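Local coordinates for putative uncharacterized protein (Emericella nidulans, PDB 3PGB) that probably oxidises primary amines to aldehydes with the help of a bound copper ion and a topaquinone cofactor built into its own chain, at residues L106-H110 with R130-V134; E166-T170 with F654-H660; L204-N208 with K301-N305; Y406-A412 with S477-I481; P613-L619 with A718-Y724. One frame throughout, in Å; residues are numbered along the deposited sequence.

How the interactions relate
Interactions 1, 4 and 5 are largely buried, whereas interactions 2 and 3 are only partly so and rely on waters to fill the gaps between their backbones. Interactions 1 and 5 are antiparallel strand pairs closed by backbone hydrogen bonds, in the small amino-terminal sheet and the large sheet of the enzyme domain respectively. Interaction 4 reaches that large sheet too, but sets a loop against a strand end near the predicted active site. Interaction 2 joins two irregular segments and interaction 3 sets a helix end against a loop; rings and prolines pack in both, and interaction 3 adds a peripheral salt bridge. Interactions 1 and 2 touch, His133 NE2 lying 3.4 Å from Tyr169 OH.

Interaction 1: L106-H110 with R130-V134; sequences LIELH and RHAHV
His133 swings its imidazole over the face of the sheet that also carries Glu108, and the two side chains overlap there: ND1 of His133 donates to OE2 of Glu108 at 2.8 Å with a nearly straight angle of 171°. A t rotamer (chi1 170°) on His133 and a p rotamer (65°) on Glu108 bring the pair together, and NE2 of the same ring is held by Asp148 of strand 145-152. Beneath them the backbones form an antiparallel hydrogen-bonded pair, Glu108 N to His133 O 2.9 Å and His133 N to Glu108 O 2.7 Å. Both segments are extended, their axes 4.0 Å apart at closest approach and 135° between N-to-C directions, a strongly twisted antiparallel ladder. Such a twisted sheet with a helix on one face is consistent with the small alpha/beta amino-terminal domains of copper amine oxidases; here helix 73-84 covers the face bearing Ile107 and Val134. These two form a non-hydrogen-bonded pair, CA atoms 4.6 Å apart, with Ile107 CG2 4.1 Å from Val134 CG2. Leu109 and Ala132 make the next such pair at 4.5 Å between CA atoms. Farther along, His110 N donates to His131 O at 2.8 Å. Leu109 CD1 lies over one face of the Arg130 guanidinium, whose NH1 is salt-bridged to Glu75 of helix 73-84.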
# COMPACT_ATOMS: atom_id res chain seq x y z
N LEU A 106 -16.59 32.15 12.98
CA LEU A 106 -15.44 31.47 13.55
C LEU A 106 -14.56 32.40 14.37
O LEU A 106 -14.37 33.56 14.02
CB LEU A 106 -14.59 30.84 12.44
CG LEU A 106 -13.36 30.04 12.87
CD1 LEU A 106 -13.76 28.85 13.71
CD2 LEU A 106 -12.57 29.60 11.65
N ILE A 107 -14.04 31.88 15.47
CA ILE A 107 -12.99 32.53 16.24
C ILE A 107 -11.93 31.47 16.51
O ILE A 107 -12.22 30.44 17.13
CB ILE A 107 -13.50 33.08 17.58
CG1 ILE A 107 -14.69 34.03 17.37
CG2 ILE A 107 -12.40 33.82 18.30
CD1 ILE A 107 -15.28 34.55 18.66
N GLU A 108 -10.72 31.72 16.04
CA GLU A 108 -9.63 30.76 16.19
C GLU A 108 -8.29 31.49 16.30
O GLU A 108 -8.22 32.69 16.07
CB GLU A 108 -9.58 29.80 15.00
CG GLU A 108 -9.25 30.48 13.67
CD GLU A 108 -8.99 29.50 12.55
OE1 GLU A 108 -9.34 28.30 12.70
OE2 GLU A 108 -8.43 29.92 11.51
N LEU A 109 -7.25 30.74 16.66
CA LEU A 109 -5.91 31.29 16.70
C LEU A 109 -5.46 31.55 15.28
O LEU A 109 -5.55 30.67 14.42
CB LEU A 109 -4.92 30.32 17.37
CG LEU A 109 -3.46 30.78 17.43
CD1 LEU A 109 -3.31 31.95 18.39
CD2 LEU A 109 -2.53 29.63 17.82
N HIS A 110 -4.98 32.75 15.03
CA HIS A 110 -4.27 33.01 13.79
C HIS A 110 -2.90 32.39 13.97
O HIS A 110 -2.19 32.74 14.90
CB HIS A 110 -4.14 34.51 13.53
CG HIS A 110 -3.30 34.84 12.34
ND1 HIS A 110 -3.77 34.74 11.05
CD2 HIS A 110 -2.02 35.26 12.24
CE1 HIS A 110 -2.82 35.09 10.21
NE2 HIS A 110 -1.75 35.41 10.91
N ARG A 130 0.31 36.46 20.20
CA ARG A 130 -0.85 35.74 19.71
C ARG A 130 -1.85 36.72 19.13
O ARG A 130 -2.04 37.81 19.68
CB ARG A 130 -1.53 34.95 20.82
CG ARG A 130 -0.59 34.10 21.66
CD ARG A 130 -1.34 32.97 22.35
NE ARG A 130 -1.13 31.71 21.64
CZ ARG A 130 -1.95 30.66 21.66
NH1 ARG A 130 -3.08 30.68 22.36
NH2 ARG A 130 -1.62 29.59 20.96
N HIS A 131 -2.48 36.32 18.03
CA HIS A 131 -3.62 37.05 17.45
C HIS A 131 -4.70 36.05 17.10
O HIS A 131 -4.41 34.90 16.77
CB HIS A 131 -3.21 37.80 16.19
CG HIS A 131 -2.04 38.70 16.37
ND1 HIS A 131 -2.17 40.05 16.66
CD2 HIS A 131 -0.71 38.46 16.31
CE1 HIS A 131 -0.97 40.59 16.77
NE2 HIS A 131 -0.07 39.65 16.57
N ALA A 132 -5.95 36.49 17.17
CA ALA A 132 -7.08 35.67 16.75
C ALA A 132 -7.40 35.93 15.28
O ALA A 132 -7.25 37.05 14.79
CB ALA A 132 -8.30 35.95 17.62
N HIS A 133 -7.79 34.87 14.58
CA HIS A 133 -8.40 34.97 13.26
C HIS A 133 -9.90 34.83 13.48
O HIS A 133 -10.37 33.87 14.09
CB HIS A 133 -7.86 33.88 12.34
CG HIS A 133 -8.60 33.75 11.04
ND1 HIS A 133 -8.88 32.53 10.47
CD2 HIS A 133 -9.13 34.68 10.22
CE1 HIS A 133 -9.55 32.72 9.34
NE2 HIS A 133 -9.71 34.02 9.17
N VAL A 134 -10.66 35.82 13.00
CA VAL A 134 -12.11 35.80 13.15
C VAL A 134 -12.77 35.89 11.78
O VAL A 134 -12.27 36.56 10.88
CB VAL A 134 -12.60 36.95 14.06
CG1 VAL A 134 -14.13 37.00 14.09
CG2 VAL A 134 -12.05 36.77 15.46

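Interaction 2: E166-T170 with F654-H660; sequences EFPYT and FEPTSAH
Three kinds of interaction join the turn at 166-170 to the loop 654-660, and no direct hydrogen bond links them. The first is aromatic. Phe167 (t) and Phe654 (p) form an offset edge-to-face pair, the edge of Phe654 toward the face of Phe167, with centroids 5.8 Å apart and planes at 82°; CB of Phe654 sits over that face in a CH-pi contact, 3.8 Å from the centroid of the Phe167 ring. Tyr169 (m) offers its face to the edge of His660 (t) in a T-shaped pair, centroids 5.0 Å apart and planes at 81°. The second kind is proline packing: Pro168 CB meets Pro656 CG at 3.5 Å. The third is polar and mostly water-mediated. Water 1 donates to Pro168 O and Thr657 OG1, each at 2.7 Å; water 2 donates to Pro168 O at 2.9 Å and Thr657 O at 2.6 Å. A type I beta turn runs from Glu166 to Tyr169, with Pro168 O accepting from both waters, while Thr657 OG1 also donates to Ala659 O at 2.7 Å. Pro168 CA adds a CA-H...O contact to Phe654 O, 3.6 Å away. The contact thus ties the loop between strands 161-164 and 176-178 to the enzyme domain, where Thr657 and Ala659 pack on strand 374-389, and His660 NE2 bonds back to Asp148 of strand 145-152.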
# COMPACT_ATOMS: atom_id res chain seq x y z
N GLU A 166 -5.95 40.21 4.61
CA GLU A 166 -5.78 39.75 3.23
C GLU A 166 -4.36 39.26 2.91
O GLU A 166 -4.06 38.95 1.76
CB GLU A 166 -6.21 40.84 2.24
CG GLU A 166 -5.26 42.03 2.10
CD GLU A 166 -5.58 42.91 0.89
OE1 GLU A 166 -4.65 43.61 0.42
OE2 GLU A 166 -6.75 42.91 0.43
N PHE A 167 -3.51 39.15 3.93
CA PHE A 167 -2.13 38.72 3.74
C PHE A 167 -2.04 37.28 3.22
O PHE A 167 -1.37 37.04 2.22
CB PHE A 167 -1.34 38.89 5.05
CG PHE A 167 0.14 38.65 4.92
CD1 PHE A 167 0.74 37.54 5.52
CD2 PHE A 167 0.95 39.54 4.21
CE1 PHE A 167 2.12 37.32 5.41
CE2 PHE A 167 2.33 39.32 4.09
CZ PHE A 167 2.91 38.21 4.70
N PRO A 168 -2.74 36.34 3.87
CA PRO A 168 -2.60 34.92 3.50
C PRO A 168 -3.55 34.44 2.39
O PRO A 168 -3.71 33.23 2.21
CB PRO A 168 -2.91 34.20 4.81
CG PRO A 168 -3.91 35.08 5.48
CD PRO A 168 -3.67 36.49 5.01
N TYR A 169 -4.17 35.36 1.65
CA TYR A 169 -5.03 35.00 0.53
C TYR A 169 -4.50 35.63 -0.75
O TYR A 169 -3.88 36.70 -0.72
CB TYR A 169 -6.47 35.43 0.81
CG TYR A 169 -6.94 35.14 2.22
CD1 TYR A 169 -6.79 33.88 2.79
CD2 TYR A 169 -7.54 36.14 2.99
CE1 TYR A 169 -7.21 33.63 4.10
CE2 TYR A 169 -7.97 35.89 4.28
CZ TYR A 169 -7.81 34.64 4.83
OH TYR A 169 -8.25 34.42 6.12
N THR A 170 -4.75 34.97 -1.89
CA THR A 170 -4.27 35.45 -3.19
C THR A 170 -5.21 36.52 -3.75
O THR A 170 -4.77 37.49 -4.38
CB THR A 170 -4.09 34.28 -4.20
OG1 THR A 170 -5.36 33.77 -4.62
CG2 THR A 170 -3.29 33.16 -3.59
N PHE A 654 2.74 34.47 3.25
CA PHE A 654 1.47 34.86 2.62
C PHE A 654 0.84 33.74 1.75
O PHE A 654 -0.17 33.98 1.07
CB PHE A 654 1.62 36.16 1.81
CG PHE A 654 2.77 36.17 0.83
CD1 PHE A 654 2.61 35.64 -0.44
CD2 PHE A 654 3.99 36.74 1.17
CE1 PHE A 654 3.66 35.65 -1.35
CE2 PHE A 654 5.05 36.75 0.27
CZ PHE A 654 4.89 36.21 -0.99
N GLU A 655 1.42 32.54 1.78
CA GLU A 655 0.80 31.36 1.18
C GLU A 655 0.82 30.20 2.17
O GLU A 655 1.49 29.19 1.94
CB GLU A 655 1.54 30.95 -0.11
CG GLU A 655 1.40 31.93 -1.27
CD GLU A 655 2.38 31.67 -2.42
OE1 GLU A 655 3.23 30.75 -2.31
OE2 GLU A 655 2.30 32.41 -3.43
N PRO A 656 0.10 30.34 3.30
CA PRO A 656 0.12 29.28 4.32
C PRO A 656 -0.67 28.04 3.92
O PRO A 656 -0.29 26.92 4.28
CB PRO A 656 -0.52 29.95 5.53
CG PRO A 656 -1.41 31.00 4.94
CD PRO A 656 -0.69 31.50 3.73
N THR A 657 -1.76 28.24 3.17
CA THR A 657 -2.69 27.19 2.80
C THR A 657 -2.91 27.15 1.29
O THR A 657 -2.88 28.19 0.64
CB THR A 657 -4.08 27.42 3.47
OG1 THR A 657 -4.69 28.61 2.93
CG2 THR A 657 -3.95 27.57 4.98
N SER A 658 -3.14 25.97 0.74
CA SER A 658 -3.46 25.83 -0.68
C SER A 658 -4.93 26.12 -0.98
O SER A 658 -5.30 26.23 -2.15
CB SER A 658 -3.12 24.42 -1.16
OG SER A 658 -3.81 23.44 -0.42
N ALA A 659 -5.76 26.24 0.05
CA ALA A 659 -7.19 26.49 -0.13
C ALA A 659 -7.75 27.51 0.86
O ALA A 659 -7.04 28.03 1.72
CB ALA A 659 -7.96 25.20 -0.04
N HIS A 660 -9.04 27.80 0.69
CA HIS A 660 -9.82 28.60 1.61
C HIS A 660 -11.21 27.98 1.65
O HIS A 660 -11.71 27.53 0.61
CB HIS A 660 -9.91 30.03 1.11
CG HIS A 660 -10.54 30.97 2.08
ND1 HIS A 660 -11.90 31.02 2.29
CD2 HIS A 660 -10.00 31.93 2.88
CE1 HIS A 660 -12.17 31.95 3.19
NE2 HIS A 660 -11.03 32.51 3.56
O HOH W 1 -4.72 31.21 3.75
O HOH W 2 -2.59 30.74 1.27
O HOH W 3 -1.16 35.18 -1.18

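Interaction 3: L204-N208 with K301-N305; sequences LDLWN and KLKPN
Leu206, Lys301 and Pro304 lose the most surface where the last turn of helix 200-207 meets the extended segment 301-305. Leu206, with both chi angles between the usual wells, brings CD1 to 3.9 Å from Lys301 CB. Lys301 points its CA-to-CB bond toward the helix and, with chi1 m and the remaining torsions t, runs out straight so that NZ reaches Asp205 OD2 at 2.7 Å, a hydrogen-bonded salt bridge; OD2 also has Tyr294 as a partner. Pro304 faces the helix end, its CB 3.5 Å from Trp207 CD1, with the CA atoms of Trp207 and Pro304 5.8 Å apart. Between these points the backbones stay too far apart to bond directly, and two waters converge on Leu302 O: water 4 donates to it and to Leu206 O, both at 2.7 Å, while water 5 donates to it at 3.0 Å and accepts from Trp207 NE1 at 2.9 Å. Asn208 then leaves the helix with positive phi (50°). This is peripheral packing of a helix end on a connecting loop, away from the copper site: Trp207 and Pro304 rest on Leu256 of strand 255-263, Leu206 and Lys301 touch Tyr294 of helix 287-294, and Leu302 packs against strand 511-512.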
# COMPACT_ATOMS: atom_id res chain seq x y z
N LEU A 204 -46.77 12.03 -4.77
CA LEU A 204 -47.57 10.99 -4.11
C LEU A 204 -47.75 9.79 -5.03
O LEU A 204 -47.68 8.64 -4.58
CB LEU A 204 -48.95 11.53 -3.70
CG LEU A 204 -49.10 12.04 -2.27
CD1 LEU A 204 -50.39 12.83 -2.12
CD2 LEU A 204 -49.07 10.87 -1.29
N ASP A 205 -47.98 10.05 -6.31
CA ASP A 205 -48.20 8.99 -7.29
C ASP A 205 -46.90 8.25 -7.63
O ASP A 205 -46.91 7.07 -7.97
CB ASP A 205 -48.80 9.58 -8.57
CG ASP A 205 -49.35 8.52 -9.49
OD1 ASP A 205 -50.22 7.75 -9.04
OD2 ASP A 205 -48.93 8.45 -10.67
N LEU A 206 -45.78 8.96 -7.53
CA LEU A 206 -44.50 8.45 -7.97
C LEU A 206 -43.88 7.59 -6.88
O LEU A 206 -43.38 6.50 -7.15
CB LEU A 206 -43.58 9.62 -8.35
CG LEU A 206 -42.69 9.58 -9.60
CD1 LEU A 206 -43.34 8.84 -10.75
CD2 LEU A 206 -42.38 11.01 -10.02
N TRP A 207 -43.94 8.08 -5.63
CA TRP A 207 -43.25 7.44 -4.51
C TRP A 207 -44.04 7.41 -3.18
O TRP A 207 -43.45 7.17 -2.12
CB TRP A 207 -41.94 8.17 -4.24
CG TRP A 207 -41.21 8.66 -5.44
CD1 TRP A 207 -40.67 7.91 -6.44
CD2 TRP A 207 -40.91 10.02 -5.75
NE1 TRP A 207 -40.06 8.72 -7.37
CE2 TRP A 207 -40.19 10.02 -6.96
CE3 TRP A 207 -41.18 11.24 -5.12
CZ2 TRP A 207 -39.74 11.20 -7.56
CZ3 TRP A 207 -40.72 12.41 -5.72
CH2 TRP A 207 -40.01 12.38 -6.93
N ASN A 208 -45.36 7.62 -3.23
CA ASN A 208 -46.20 7.72 -2.01
C ASN A 208 -45.62 8.69 -0.98
O ASN A 208 -45.63 8.41 0.21
CB ASN A 208 -46.42 6.33 -1.37
CG ASN A 208 -47.26 5.39 -2.24
OD1 ASN A 208 -48.00 5.83 -3.12
ND2 ASN A 208 -47.15 4.09 -1.99
N LYS A 301 -43.18 5.98 -15.57
CA LYS A 301 -43.00 6.27 -14.15
C LYS A 301 -41.99 5.28 -13.62
O LYS A 301 -42.17 4.08 -13.78
CB LYS A 301 -44.32 6.13 -13.41
CG LYS A 301 -45.40 7.08 -13.89
CD LYS A 301 -46.74 6.81 -13.22
CE LYS A 301 -47.81 7.78 -13.73
NZ LYS A 301 -49.18 7.48 -13.21
N LEU A 302 -40.92 5.78 -12.99
CA LEU A 302 -39.84 4.93 -12.50
C LEU A 302 -39.86 4.81 -10.98
O LEU A 302 -40.25 5.74 -10.27
CB LEU A 302 -38.49 5.46 -12.99
CG LEU A 302 -38.33 5.55 -14.51
CD1 LEU A 302 -37.01 6.20 -14.89
CD2 LEU A 302 -38.46 4.18 -15.16
N LYS A 303 -39.41 3.66 -10.48
CA LYS A 303 -39.56 3.29 -9.08
C LYS A 303 -38.61 4.04 -8.13
O LYS A 303 -37.50 4.40 -8.52
CB LYS A 303 -39.34 1.78 -8.90
CG LYS A 303 -40.33 0.86 -9.64
CD LYS A 303 -39.81 -0.59 -9.64
CE LYS A 303 -40.55 -1.51 -10.62
NZ LYS A 303 -41.81 -2.08 -10.04
N PRO A 304 -39.05 4.27 -6.88
CA PRO A 304 -38.19 4.87 -5.88
C PRO A 304 -37.16 3.90 -5.30
O PRO A 304 -37.30 2.69 -5.42
CB PRO A 304 -39.16 5.24 -4.77
CG PRO A 304 -40.20 4.22 -4.86
CD PRO A 304 -40.36 3.92 -6.32
N ASN A 305 -36.14 4.47 -4.66
CA ASN A 305 -35.30 3.72 -3.74
C ASN A 305 -35.89 3.90 -2.36
O ASN A 305 -36.01 5.03 -1.89
CB ASN A 305 -33.87 4.25 -3.78
CG ASN A 305 -33.19 4.01 -5.12
OD1 ASN A 305 -32.86 2.87 -5.46
ND2 ASN A 305 -32.97 5.07 -5.87
O HOH W 4 -42.72 5.16 -9.34
O HOH W 5 -38.45 8.13 -9.73

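Interaction 4: Y406-A412 with S477-I481; sequences YGFGPYA and SVSTI
In the beta-sandwich enzyme domain of this copper amine oxidase, the loop 406-412, just after the predicted proton acceptor Asp403, curls round the end of strand 464-479, just before the topaquinone position 484. Ile481 (m, t) is the main bump. It fills a hollow lined by Tyr406, Gly407, Phe408 and Tyr411: CG2 meets Tyr406 CB at 3.9 Å, CG1 lies 4.1 Å from Tyr411 CD2, and CD1 sits over the Phe408 face, 3.9 Å from the ring centroid, a CH-pi contact. Ile481 and Phe408 also both touch Asp403, so this packing borders the predicted active site. Gly407 (phi 95°, psi 135°) has no CB to collide with Pro410 CD as the loop bends; helical angles at 408-410 continue the curl. Ala412 settles beside Ser479, CA atoms 4.2 Å apart. Two hydrogen bonds fix the fit: Thr480 N to Tyr411 O at 2.9 Å, and Ser479 OG to Phe408 O at 2.7 Å.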
# COMPACT_ATOMS: atom_id res chain seq x y z
N TYR A 406 -17.42 22.85 5.14
CA TYR A 406 -18.14 22.25 6.25
C TYR A 406 -17.22 22.15 7.46
O TYR A 406 -17.65 22.34 8.60
CB TYR A 406 -18.69 20.88 5.86
CG TYR A 406 -19.64 20.95 4.69
CD1 TYR A 406 -19.20 20.66 3.40
CD2 TYR A 406 -20.97 21.34 4.85
CE1 TYR A 406 -20.06 20.74 2.31
CE2 TYR A 406 -21.84 21.42 3.77
CZ TYR A 406 -21.38 21.12 2.51
OH TYR A 406 -22.24 21.20 1.42
N GLY A 407 -15.94 21.88 7.17
CA GLY A 407 -14.89 21.78 8.19
C GLY A 407 -14.66 20.35 8.64
O GLY A 407 -15.60 19.63 8.89
N PHE A 408 -13.39 19.95 8.75
CA PHE A 408 -13.03 18.66 9.34
C PHE A 408 -13.10 18.68 10.88
O PHE A 408 -13.49 17.69 11.50
CB PHE A 408 -11.63 18.24 8.89
CG PHE A 408 -11.58 17.71 7.49
CD1 PHE A 408 -11.66 16.35 7.24
CD2 PHE A 408 -11.49 18.58 6.41
CE1 PHE A 408 -11.64 15.85 5.95
CE2 PHE A 408 -11.46 18.08 5.11
CZ PHE A 408 -11.54 16.71 4.89
N GLY A 409 -12.72 19.80 11.48
CA GLY A 409 -12.69 19.94 12.94
C GLY A 409 -14.01 19.77 13.68
O GLY A 409 -14.02 19.21 14.78
N PRO A 410 -15.12 20.27 13.12
CA PRO A 410 -16.42 20.10 13.78
C PRO A 410 -16.93 18.66 13.82
O PRO A 410 -17.72 18.30 14.70
CB PRO A 410 -17.37 20.96 12.93
CG PRO A 410 -16.50 21.91 12.24
CD PRO A 410 -15.22 21.19 11.97
N TYR A 411 -16.49 17.84 12.87
CA TYR A 411 -16.96 16.47 12.76
C TYR A 411 -15.86 15.46 13.08
O TYR A 411 -15.93 14.32 12.64
CB TYR A 411 -17.53 16.24 11.36
CG TYR A 411 -18.52 17.30 10.97
CD1 TYR A 411 -19.81 17.32 11.50
CD2 TYR A 411 -18.17 18.32 10.09
CE1 TYR A 411 -20.72 18.30 11.16
CE2 TYR A 411 -19.07 19.31 9.73
CZ TYR A 411 -20.35 19.29 10.27
OH TYR A 411 -21.25 20.27 9.93
N ALA A 412 -14.87 15.88 13.85
CA ALA A 412 -13.85 14.97 14.37
C ALA A 412 -14.35 14.36 15.68
O ALA A 412 -13.80 14.61 16.75
CB ALA A 412 -12.53 15.71 14.58
N SER A 477 -6.84 10.64 13.49
CA SER A 477 -8.08 11.39 13.62
C SER A 477 -9.07 10.81 12.62
O SER A 477 -8.67 10.26 11.59
CB SER A 477 -7.85 12.87 13.33
OG SER A 477 -9.09 13.57 13.26
N VAL A 478 -10.35 10.94 12.93
CA VAL A 478 -11.40 10.56 12.00
C VAL A 478 -12.46 11.65 11.98
O VAL A 478 -13.04 11.95 13.02
CB VAL A 478 -12.08 9.24 12.41
CG1 VAL A 478 -13.25 8.93 11.47
CG2 VAL A 478 -11.07 8.10 12.42
N SER A 479 -12.68 12.23 10.80
CA SER A 479 -13.75 13.19 10.60
C SER A 479 -14.86 12.55 9.79
O SER A 479 -14.60 11.86 8.81
CB SER A 479 -13.24 14.43 9.86
OG SER A 479 -12.49 15.27 10.72
N THR A 480 -16.10 12.75 10.23
CA THR A 480 -17.27 12.25 9.52
C THR A 480 -18.14 13.42 9.09
O THR A 480 -18.99 13.87 9.83
CB THR A 480 -18.09 11.27 10.38
OG1 THR A 480 -17.26 10.20 10.81
CG2 THR A 480 -19.27 10.72 9.59
N ILE A 481 -17.90 13.90 7.87
CA ILE A 481 -18.64 15.02 7.31
C ILE A 481 -19.86 14.47 6.58
O ILE A 481 -19.75 13.90 5.49
CB ILE A 481 -17.79 15.81 6.30
CG1 ILE A 481 -16.50 16.32 6.95
CG2 ILE A 481 -18.60 16.98 5.74
CD1 ILE A 481 -15.38 16.52 5.98

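Interaction 5: P613-L619 with A718-Y724; sequences PRGYRIL and AFTPLNY
This is an antiparallel beta ladder, strand 613-619 beside strand 714-722, within the large beta-sandwich of the copper amine oxidase enzyme domain. Axes approach to 4.2 Å with 147° between N-to-C directions. Three hydrogen-bonded pairs set the register: Gly615 N to Leu722 O 3.2 Å and Leu722 N to Gly615 O 2.9 Å; Arg617 N to Thr720 O 2.8 Å and Thr720 N to Arg617 O 3.0 Å; Leu619 N to Ala718 O 3.1 Å and Ala718 N to Leu619 O 2.8 Å. On the face of Ile618 and Phe719, Ile618 CG1 packs 4.0 Å from Phe719 CD1, and both side chains reach Leu692 of strand 686-698; Phe719 also stacks edge-to-face on Phe542, a residue of a calcium site. The other face carries Thr720 and Leu722, which touch the second subunit. Past the ladder, Asn723 takes positive phi (49°) and its N bonds to His701 of that subunit. Tyr724 (t) then receives the edge of Tyr616 (m), centroids 5.0 Å apart and planes at 60°, while on its opposite face Arg614 makes a cation-pi contact, CZ lying 4.7 Å from the centroid of the Tyr724 ring.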
# COMPACT_ATOMS: atom_id res chain seq x y z
N PRO A 613 23.86 14.58 -2.12
CA PRO A 613 22.99 15.48 -1.34
C PRO A 613 22.07 14.73 -0.39
O PRO A 613 21.40 13.79 -0.81
CB PRO A 613 22.18 16.21 -2.41
CG PRO A 613 22.37 15.46 -3.67
CD PRO A 613 23.67 14.74 -3.57
N ARG A 614 22.05 15.14 0.87
CA ARG A 614 21.21 14.49 1.89
C ARG A 614 19.75 14.93 1.76
O ARG A 614 19.48 16.10 1.51
CB ARG A 614 21.74 14.78 3.29
CG ARG A 614 23.16 14.26 3.55
CD ARG A 614 23.69 14.70 4.92
NE ARG A 614 22.83 14.23 6.00
CZ ARG A 614 22.91 14.61 7.27
NH1 ARG A 614 22.05 14.10 8.16
NH2 ARG A 614 23.83 15.49 7.68
N GLY A 615 18.82 14.00 1.93
CA GLY A 615 17.40 14.32 1.74
C GLY A 615 16.43 13.22 2.10
O GLY A 615 16.78 12.28 2.82
N TYR A 616 15.20 13.34 1.59
CA TYR A 616 14.11 12.40 1.88
C TYR A 616 13.34 12.08 0.60
O TYR A 616 12.94 13.00 -0.12
CB TYR A 616 13.14 13.01 2.90
CG TYR A 616 13.46 12.71 4.35
CD1 TYR A 616 14.49 13.37 5.00
CD2 TYR A 616 12.72 11.78 5.07
CE1 TYR A 616 14.79 13.11 6.35
CE2 TYR A 616 13.00 11.51 6.41
CZ TYR A 616 14.04 12.17 7.04
OH TYR A 616 14.33 11.91 8.35
N ARG A 617 13.13 10.80 0.31
CA ARG A 617 12.34 10.40 -0.85
C ARG A 617 10.87 10.50 -0.48
O ARG A 617 10.48 10.12 0.61
CB ARG A 617 12.67 8.96 -1.32
CG ARG A 617 11.53 8.26 -2.09
CD ARG A 617 11.97 7.51 -3.33
NE ARG A 617 12.34 6.13 -3.07
CZ ARG A 617 11.79 5.05 -3.65
NH1 ARG A 617 10.81 5.16 -4.54
NH2 ARG A 617 12.24 3.84 -3.33
N ILE A 618 10.07 11.03 -1.41
CA ILE A 618 8.62 10.99 -1.29
C ILE A 618 8.11 9.96 -2.29
O ILE A 618 8.42 10.05 -3.48
CB ILE A 618 7.98 12.37 -1.57
CG1 ILE A 618 8.55 13.42 -0.62
CG2 ILE A 618 6.47 12.27 -1.46
CD1 ILE A 618 8.04 14.82 -0.87
N LEU A 619 7.36 8.98 -1.82
CA LEU A 619 6.81 7.96 -2.70
C LEU A 619 5.38 7.62 -2.32
O LEU A 619 5.04 7.60 -1.14
CB LEU A 619 7.68 6.69 -2.66
CG LEU A 619 7.86 5.95 -1.33
CD1 LEU A 619 8.31 4.53 -1.59
CD2 LEU A 619 8.86 6.67 -0.42
N ALA A 718 4.62 8.25 1.57
CA ALA A 718 5.60 7.98 2.60
C ALA A 718 6.85 8.82 2.36
O ALA A 718 7.30 8.95 1.23
CB ALA A 718 5.95 6.52 2.62
N PHE A 719 7.38 9.40 3.43
CA PHE A 719 8.63 10.15 3.36
C PHE A 719 9.66 9.27 4.04
O PHE A 719 9.48 8.89 5.19
CB PHE A 719 8.52 11.50 4.09
CG PHE A 719 7.23 12.22 3.85
CD1 PHE A 719 6.62 12.21 2.61
CD2 PHE A 719 6.63 12.95 4.88
CE1 PHE A 719 5.43 12.90 2.40
CE2 PHE A 719 5.45 13.65 4.67
CZ PHE A 719 4.85 13.62 3.43
N THR A 720 10.73 8.94 3.32
CA THR A 720 11.77 8.06 3.85
C THR A 720 13.14 8.70 3.65
O THR A 720 13.36 9.37 2.65
CB THR A 720 11.73 6.68 3.16
OG1 THR A 720 12.53 5.75 3.91
CG2 THR A 720 12.26 6.74 1.72
N PRO A 721 14.07 8.51 4.60
CA PRO A 721 15.42 9.04 4.42
C PRO A 721 16.08 8.53 3.14
O PRO A 721 15.88 7.37 2.77
CB PRO A 721 16.17 8.53 5.65
CG PRO A 721 15.13 8.41 6.68
CD PRO A 721 13.91 7.92 5.94
N LEU A 722 16.82 9.40 2.47
CA LEU A 722 17.50 9.06 1.23
C LEU A 722 18.89 9.67 1.28
O LEU A 722 19.04 10.89 1.25
CB LEU A 722 16.70 9.59 0.04
CG LEU A 722 17.03 9.03 -1.35
CD1 LEU A 722 18.45 9.37 -1.75
CD2 LEU A 722 16.80 7.53 -1.41
N ASN A 723 19.91 8.81 1.38
CA ASN A 723 21.30 9.21 1.60
C ASN A 723 21.46 10.22 2.74
O ASN A 723 22.33 11.08 2.70
CB ASN A 723 21.90 9.77 0.31
CG ASN A 723 22.04 8.72 -0.75
OD1 ASN A 723 22.47 7.60 -0.49
ND2 ASN A 723 21.68 9.08 -1.98
N TYR A 724 20.64 10.07 3.78
CA TYR A 724 20.52 11.04 4.86
C TYR A 724 21.39 10.64 6.04
O TYR A 724 22.02 11.49 6.68
CB TYR A 724 19.07 11.09 5.30
CG TYR A 724 18.75 12.17 6.30
CD1 TYR A 724 18.83 13.51 5.95
CD2 TYR A 724 18.31 11.85 7.58
CE1 TYR A 724 18.52 14.51 6.86
CE2 TYR A 724 17.99 12.84 8.50
CZ TYR A 724 18.10 14.17 8.13
OH TYR A 724 17.80 15.16 9.03
O HOH W 6 21.00 11.79 -2.79